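Local coordinates for Rev protein (Borrelia burgdorferi, PDB 5EQZ) that is of unknown function but belongs to a plasmid-encoded Borrelia family, is probably made as a lipoprotein, and folds into an elongated, all-helical structure, at residues 9-12 / 13-16; 29-32 / 33-36; 98-101 / 102-105. All blocks are in the same frame, centred on the assembly; numbering follows the deposited sequence.

Interaction 1 of 3, residues 9-12 / 13-16; sequences YVEE and KKEI
The one salt bridge here joins Glu-11 and Lys-14, three residues apart on the first turns of helix 10-24. The extended lysine slants across the glutamate, whose chain is bent at chi2 (-44°), and Lys-14 NZ meets Glu-11 OE2 at 3.3 Å on the syn side of that oxygen. Both residues are exposed, and the bond is long.

Apolar contact supports the same lysine. Val-10 and Lys-14 lie side by side and point the same way, with Val-10 CG1 3.6 Å from Lys-14 CE; Val-10 turns CG1 anti to its backbone N, which brings that methyl beside the Lys-14 chain. Lys-13, also extended, lays its methylenes along the carbonyl of Tyr-9, Lys-13 CG 3.3 Å from Tyr-9 O, while its NZ bonds the backbone oxygen of His-8, a residue of the expression tag.

Like charges are kept apart. Glu-12 and Glu-15 run side by side, yet Glu-12 OE2 and Glu-15 OE1 stand 5.5 Å from each other with their carboxylate planes turned 70°. A chi2 bend of 83° folds the Glu-12 carboxylate back to its own backbone, Glu-12 OE1 lying 2.7 Å from Glu-12 N. At this end of the helix, acidic groups would probably be favoured by the helix dipole.

Backbone bonds complete the turn: Lys-13 N to Tyr-9 O at 2.9 Å, then the amides of Lys-14 and Glu-15 to the carbonyls of Val-10 and Glu-11, and Ile-16 N to Glu-12 O at 3.1 Å. On the inner side Ile-16 packs against Lys-60 and Leu-61, and Tyr-9 and Glu-12 against Leu-57. Tyr-9 takes the N-cap position, and the whole is the opening of an amphipathic alpha-helix with its charged face outward and its isoleucine against helix 55-88.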
loop_
_atom_site.group_PDB
_atom_site.type_symbol
_atom_site.label_atom_id
_atom_site.label_comp_id
_atom_site.label_asym_id
_atom_site.label_seq_id
_atom_site.Cartn_x
_atom_site.Cartn_y
_atom_site.Cartn_z
ATOM N N TYR A 9 -19.181 0.264 -25.914
ATOM C CA TYR A 9 -17.895 0.537 -25.269
ATOM C C TYR A 9 -17.305 -0.734 -24.642
ATOM O O TYR A 9 -16.806 -0.727 -23.512
ATOM C CB TYR A 9 -18.032 1.649 -24.222
ATOM C CG TYR A 9 -18.574 2.945 -24.788
ATOM C CD1 TYR A 9 -17.724 3.878 -25.370
ATOM C CD2 TYR A 9 -19.923 3.247 -24.715
ATOM C CE1 TYR A 9 -18.212 5.064 -25.891
ATOM C CE2 TYR A 9 -20.419 4.433 -25.232
ATOM C CZ TYR A 9 -19.563 5.338 -25.818
ATOM O OH TYR A 9 -20.070 6.527 -26.331
ATOM N N VAL A 10 -17.378 -1.839 -25.392
ATOM C CA VAL A 10 -16.929 -3.129 -24.865
ATOM C C VAL A 10 -15.451 -3.077 -24.495
ATOM O O VAL A 10 -15.036 -3.550 -23.426
ATOM C CB VAL A 10 -17.211 -4.248 -25.884
ATOM C CG1 VAL A 10 -16.556 -5.548 -25.432
ATOM C CG2 VAL A 10 -18.710 -4.431 -26.067
ATOM N N GLU A 11 -14.622 -2.507 -25.377
ATOM C CA GLU A 11 -13.184 -2.541 -25.112
ATOM C C GLU A 11 -12.828 -1.659 -23.925
ATOM O O GLU A 11 -11.966 -2.020 -23.111
ATOM C CB GLU A 11 -12.393 -2.143 -26.357
ATOM C CG GLU A 11 -12.414 -3.234 -27.432
ATOM C CD GLU A 11 -12.185 -4.638 -26.856
ATOM O OE1 GLU A 11 -11.096 -4.875 -26.278
ATOM O OE2 GLU A 11 -13.099 -5.494 -26.971
ATOM N N GLU A 12 -13.510 -0.521 -23.786
ATOM C CA GLU A 12 -13.291 0.339 -22.632
ATOM C C GLU A 12 -13.740 -0.337 -21.342
ATOM O O GLU A 12 -13.077 -0.210 -20.308
ATOM C CB GLU A 12 -14.034 1.662 -22.822
ATOM C CG GLU A 12 -13.495 2.546 -23.949
ATOM C CD GLU A 12 -14.016 2.162 -25.331
ATOM O OE1 GLU A 12 -14.823 1.211 -25.442
ATOM O OE2 GLU A 12 -13.618 2.825 -26.317
ATOM N N LYS A 13 -14.879 -1.035 -21.374
ATOM C CA LYS A 13 -15.325 -1.750 -20.183
ATOM C C LYS A 13 -14.364 -2.864 -19.808
ATOM O O LYS A 13 -14.169 -3.125 -18.617
ATOM C CB LYS A 13 -16.729 -2.309 -20.389
ATOM C CG LYS A 13 -17.802 -1.221 -20.452
ATOM C CD LYS A 13 -19.126 -1.774 -20.892
ATOM C CE LYS A 13 -20.223 -0.717 -20.793
ATOM N NZ LYS A 13 -21.516 -1.214 -21.343
ATOM N N LYS A 14 -13.764 -3.534 -20.797
ATOM C CA LYS A 14 -12.762 -4.553 -20.485
ATOM C C LYS A 14 -11.528 -3.938 -19.838
ATOM O O LYS A 14 -10.952 -4.521 -18.904
ATOM C CB LYS A 14 -12.386 -5.333 -21.745
ATOM C CG LYS A 14 -13.490 -6.212 -22.286
ATOM C CD LYS A 14 -12.972 -7.053 -23.451
ATOM C CE LYS A 14 -14.097 -7.836 -24.064
ATOM N NZ LYS A 14 -13.794 -8.310 -25.434
ATOM N N GLU A 15 -11.123 -2.753 -20.303
ATOM C CA GLU A 15 -9.996 -2.060 -19.684
ATOM C C GLU A 15 -10.265 -1.802 -18.212
ATOM O O GLU A 15 -9.416 -2.069 -17.354
ATOM C CB GLU A 15 -9.719 -0.738 -20.395
ATOM C CG GLU A 15 -9.274 -0.857 -21.832
ATOM C CD GLU A 15 -8.895 0.494 -22.418
ATOM O OE1 GLU A 15 -9.802 1.300 -22.733
ATOM O OE2 GLU A 15 -7.682 0.759 -22.542
ATOM N N ILE A 16 -11.448 -1.282 -17.906
ATOM C CA ILE A 16 -11.807 -0.987 -16.526
ATOM C C ILE A 16 -11.829 -2.267 -15.703
ATOM O O ILE A 16 -11.276 -2.311 -14.597
ATOM C CB ILE A 16 -13.157 -0.250 -16.465
ATOM C CG1 ILE A 16 -13.071 1.084 -17.209
ATOM C CG2 ILE A 16 -13.591 -0.028 -15.015
ATOM C CD1 ILE A 16 -14.420 1.709 -17.431
#

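Interaction 2 of 3, residues 29-32 / 33-36; sequences DSSG and GKFK
Ser-31 is extended (phi -64°, psi 151°) and Gly-32 already helical, so the chain turns at Ser-31 into helix 32-48, where Lys-36 N bonds Gly-32 O at 3.0 Å. With chi1 at 79°, Ser-31 OG lies between its own N and carbonyl carbon, facing the amides of the first turn, and accepts from Lys-34 N at 3.3 Å. The Ser-31 carbonyl adds only weak bonds, from the amides of Lys-34 and Phe-35. This is a serine N-cap, the hydroxyl answering the amide three residues on.

Lys-34 bends at chi2 and chi3, passes its CG 3.7 Å from Ser-31 OG, and curls back toward Ser-30. A water there accepts from Lys-34 NZ at 3.2 Å and lies 2.6 Å from Ser-30 OG, which Val-27 N also engages. The Phe-35 ring turns its edge to the incoming loop backbone: CD1 is 3.3 Å from Ser-31 O, and CE1 is 3.7 Å from Ser-30 O, which lies in the ring plane. Ser-30 CB touches CE1 as well. Beyond this edge the ring is buried against Phe-68 and Leu-72 of helix 55-88 and Leu-141 of helix 122-142, while Lys-75 NZ bonds Ser-30 O.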
loop_
_atom_site.group_PDB
_atom_site.type_symbol
_atom_site.label_atom_id
_atom_site.label_comp_id
_atom_site.label_asym_id
_atom_site.label_seq_id
_atom_site.Cartn_x
_atom_site.Cartn_y
_atom_site.Cartn_z
ATOM N N ASP A 29 0.603 -5.614 2.292
ATOM C CA ASP A 29 2.029 -5.742 2.010
ATOM C C ASP A 29 2.349 -5.571 0.525
ATOM O O ASP A 29 3.490 -5.781 0.119
ATOM C CB ASP A 29 2.603 -7.056 2.582
ATOM C CG ASP A 29 2.162 -8.313 1.833
ATOM O OD1 ASP A 29 1.235 -8.289 1.005
ATOM O OD2 ASP A 29 2.780 -9.361 2.086
ATOM N N SER A 30 1.387 -5.130 -0.287
ATOM C CA SER A 30 1.707 -4.731 -1.652
ATOM C C SER A 30 2.604 -3.506 -1.649
ATOM O O SER A 30 2.403 -2.581 -0.864
ATOM C CB SER A 30 0.426 -4.418 -2.435
ATOM O OG SER A 30 -0.406 -5.554 -2.495
ATOM N N SER A 31 3.581 -3.479 -2.554
ATOM C CA SER A 31 4.528 -2.370 -2.568
ATOM C C SER A 31 3.825 -1.051 -2.885
ATOM O O SER A 31 2.791 -1.010 -3.563
ATOM C CB SER A 31 5.650 -2.626 -3.585
ATOM O OG SER A 31 5.229 -2.351 -4.915
ATOM N N GLY A 32 4.391 0.039 -2.363
ATOM C CA GLY A 32 3.872 1.355 -2.697
ATOM C C GLY A 32 3.869 1.631 -4.190
ATOM O O GLY A 32 2.944 2.266 -4.704
ATOM N N GLY A 33 4.893 1.151 -4.905
ATOM C CA GLY A 33 4.935 1.333 -6.345
ATOM C C GLY A 33 3.742 0.736 -7.066
ATOM O O GLY A 33 3.295 1.276 -8.081
ATOM N N LYS A 34 3.210 -0.384 -6.565
ATOM C CA LYS A 34 2.011 -0.957 -7.177
ATOM C C LYS A 34 0.799 -0.055 -6.981
ATOM O O LYS A 34 -0.052 0.061 -7.879
ATOM C CB LYS A 34 1.732 -2.348 -6.605
ATOM C CG LYS A 34 2.540 -3.458 -7.253
ATOM C CD LYS A 34 1.648 -4.604 -7.703
ATOM C CE LYS A 34 1.092 -5.369 -6.514
ATOM N NZ LYS A 34 0.717 -6.769 -6.884
ATOM N N PHE A 35 0.690 0.578 -5.811
ATOM C CA PHE A 35 -0.409 1.513 -5.584
ATOM C C PHE A 35 -0.321 2.704 -6.528
ATOM O O PHE A 35 -1.313 3.077 -7.164
ATOM C CB PHE A 35 -0.420 1.997 -4.137
ATOM C CG PHE A 35 -1.007 1.022 -3.174
ATOM C CD1 PHE A 35 -0.201 0.059 -2.566
ATOM C CD2 PHE A 35 -2.361 1.067 -2.862
ATOM C CE1 PHE A 35 -0.740 -0.839 -1.667
ATOM C CE2 PHE A 35 -2.913 0.160 -1.967
ATOM C CZ PHE A 35 -2.107 -0.785 -1.366
ATOM N N LYS A 36 0.861 3.328 -6.618
ATOM C CA LYS A 36 0.985 4.499 -7.478
ATOM C C LYS A 36 0.780 4.131 -8.935
ATOM O O LYS A 36 0.206 4.923 -9.694
ATOM C CB LYS A 36 2.340 5.180 -7.292
ATOM C CG LYS A 36 2.368 6.588 -7.882
ATOM C CD LYS A 36 3.781 7.122 -8.068
ATOM C CE LYS A 36 3.788 8.349 -8.971
ATOM N NZ LYS A 36 4.017 7.988 -10.393
HETATM O O HOH W 1 0.698 -7.476 -3.789
#

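Interaction 3 of 3, residues 98-101 / 102-105; sequences KRKI and WSEA
Lys-100 and Glu-104, one turn apart on helix 95-107, slant across each other and join in a salt bridge, Lys-100 NZ to Glu-104 OE1 at 3.0 Å. The ammonium comes in on the anti side of OE1, away from the second carboxylate oxygen. Both chains bend to meet: Lys-100 sends CG anti to its backbone N (chi1 -168°) and then kinks at chi2 (52°), and Glu-104 kinks at chi2 (-70°). Close contact is confined to the end of the lysine, Lys-100 CE lying 3.4 Å from Glu-104 OE1, and Glu-104 CG rests 3.2 Å from Lys-100 O.

Ser-103 stands beside this pair. Ser-103 OG sits 3.2 Å from Lys-100 O and 2.6 Å from a water that also accepts from Lys-100 NZ at 3.0 Å. The ammonium is thus gripped by a carboxylate oxygen and by a water that links it back to the serine.

Trp-102 is turned differently. Its indole extends away from the preceding turn and offers that turn an edge, Trp-102 CE3 being 3.8 Å from Arg-99 O, which lies in the ring plane. Ile-101, buried, packs on Ile-86, Met-126 and Ala-130; the Glu-104 side chain touches Thr-85 and Ile-86. The long arm of Lys-98 leads away to the carbonyl of Leu-115.

Underneath, regular backbone bonds link residues four apart, such as Ala-105 N to Ile-101 O at 3.1 Å. An i to i+4 lysine-glutamate pair of this kind is a familiar feature of amphipathic helices, here on a short helix whose isoleucine face joins helices 55-88 and 122-142 in the bundle.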
loop_
_atom_site.group_PDB
_atom_site.type_symbol
_atom_site.label_atom_id
_atom_site.label_comp_id
_atom_site.label_asym_id
_atom_site.label_seq_id
_atom_site.Cartn_x
_atom_site.Cartn_y
_atom_site.Cartn_z
ATOM N N LYS A 98 13.168 -7.860 18.803
ATOM C CA LYS A 98 13.748 -7.804 17.463
ATOM C C LYS A 98 12.887 -8.541 16.445
ATOM O O LYS A 98 12.623 -8.023 15.346
ATOM C CB LYS A 98 15.160 -8.383 17.476
ATOM C CG LYS A 98 16.208 -7.517 18.144
ATOM C CD LYS A 98 17.533 -8.287 18.100
ATOM C CE LYS A 98 18.617 -7.623 18.883
ATOM N NZ LYS A 98 19.835 -8.485 18.852
ATOM N N ARG A 99 12.445 -9.756 16.784
ATOM C CA ARG A 99 11.570 -10.485 15.865
ATOM C C ARG A 99 10.254 -9.749 15.658
ATOM O O ARG A 99 9.689 -9.774 14.554
ATOM C CB ARG A 99 11.310 -11.904 16.367
ATOM C CG ARG A 99 12.568 -12.747 16.491
ATOM C CD ARG A 99 12.272 -14.221 16.751
ATOM N NE ARG A 99 12.064 -14.514 18.164
ATOM C CZ ARG A 99 12.988 -15.077 18.939
ATOM N NH1 ARG A 99 14.175 -15.398 18.438
ATOM N NH2 ARG A 99 12.735 -15.316 20.216
ATOM N N LYS A 100 9.775 -9.056 16.697
ATOM C CA LYS A 100 8.546 -8.274 16.576
ATOM C C LYS A 100 8.718 -7.113 15.597
ATOM O O LYS A 100 7.859 -6.888 14.740
ATOM C CB LYS A 100 8.126 -7.757 17.951
ATOM C CG LYS A 100 6.719 -7.181 18.007
ATOM C CD LYS A 100 5.704 -8.141 17.448
ATOM C CE LYS A 100 4.299 -7.681 17.767
ATOM N NZ LYS A 100 3.298 -8.482 17.011
ATOM N N ILE A 101 9.828 -6.370 15.695
ATOM C CA ILE A 101 10.098 -5.293 14.738
ATOM C C ILE A 101 10.143 -5.853 13.325
ATOM O O ILE A 101 9.536 -5.309 12.392
ATOM C CB ILE A 101 11.420 -4.579 15.084
ATOM C CG1 ILE A 101 11.340 -3.925 16.461
ATOM C CG2 ILE A 101 11.767 -3.541 13.990
ATOM C CD1 ILE A 101 12.685 -3.476 16.999
ATOM N N TRP A 102 10.873 -6.952 13.151
ATOM C CA TRP A 102 10.995 -7.585 11.844
ATOM C C TRP A 102 9.629 -7.987 11.291
ATOM O O TRP A 102 9.307 -7.711 10.126
ATOM C CB TRP A 102 11.924 -8.791 11.963
ATOM C CG TRP A 102 11.970 -9.621 10.747
ATOM C CD1 TRP A 102 12.730 -9.409 9.630
ATOM C CD2 TRP A 102 11.223 -10.817 10.508
ATOM N NE1 TRP A 102 12.499 -10.405 8.709
ATOM C CE2 TRP A 102 11.578 -11.281 9.224
ATOM C CE3 TRP A 102 10.283 -11.540 11.254
ATOM C CZ2 TRP A 102 11.022 -12.437 8.669
ATOM C CZ3 TRP A 102 9.737 -12.683 10.704
ATOM C CH2 TRP A 102 10.107 -13.123 9.427
ATOM N N SER A 103 8.802 -8.631 12.116
ATOM C CA SER A 103 7.537 -9.160 11.613
ATOM C C SER A 103 6.525 -8.046 11.357
ATOM O O SER A 103 5.738 -8.130 10.404
ATOM C CB SER A 103 6.965 -10.186 12.585
ATOM O OG SER A 103 6.435 -9.549 13.727
ATOM N N GLU A 104 6.524 -7.000 12.193
ATOM C CA GLU A 104 5.619 -5.869 11.969
ATOM C C GLU A 104 5.946 -5.163 10.662
ATOM O O GLU A 104 5.045 -4.762 9.906
ATOM C CB GLU A 104 5.709 -4.883 13.134
ATOM C CG GLU A 104 5.056 -5.348 14.422
ATOM C CD GLU A 104 3.547 -5.393 14.343
ATOM O OE1 GLU A 104 2.957 -6.346 14.885
ATOM O OE2 GLU A 104 2.945 -4.482 13.732
ATOM N N ALA A 105 7.234 -4.982 10.385
ATOM C CA ALA A 105 7.622 -4.393 9.112
ATOM C C ALA A 105 7.227 -5.301 7.960
ATOM O O ALA A 105 6.688 -4.831 6.947
ATOM C CB ALA A 105 9.126 -4.115 9.097
HETATM O O HOH W 2 3.893 -9.101 14.182
#

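Along the molecule the three contacts follow chain order. Interaction 2 lies near the middle, its centre about 5 Å from that of the chain, with interactions 1 and 3 on opposite sides of the chain's centre, their centres about 43 Å apart. Nearest atoms of interactions 2 and 3 are about 6 Å apart, of 1 and 2 about 13 Å, of 1 and 3 about 28 Å. Helix 55-88 links them: successive parts meet interaction 1 (Leu-57, Leu-61), interaction 2 (Phe-68, Leu-72) and interaction 3 (Ile-86). Helix 122-142 runs back antiparallel, with Met-126 and Ala-130 at interaction 3 and Leu-141 at interaction 2. Each contact lies on or at the start of a helix packing against helix 55-88.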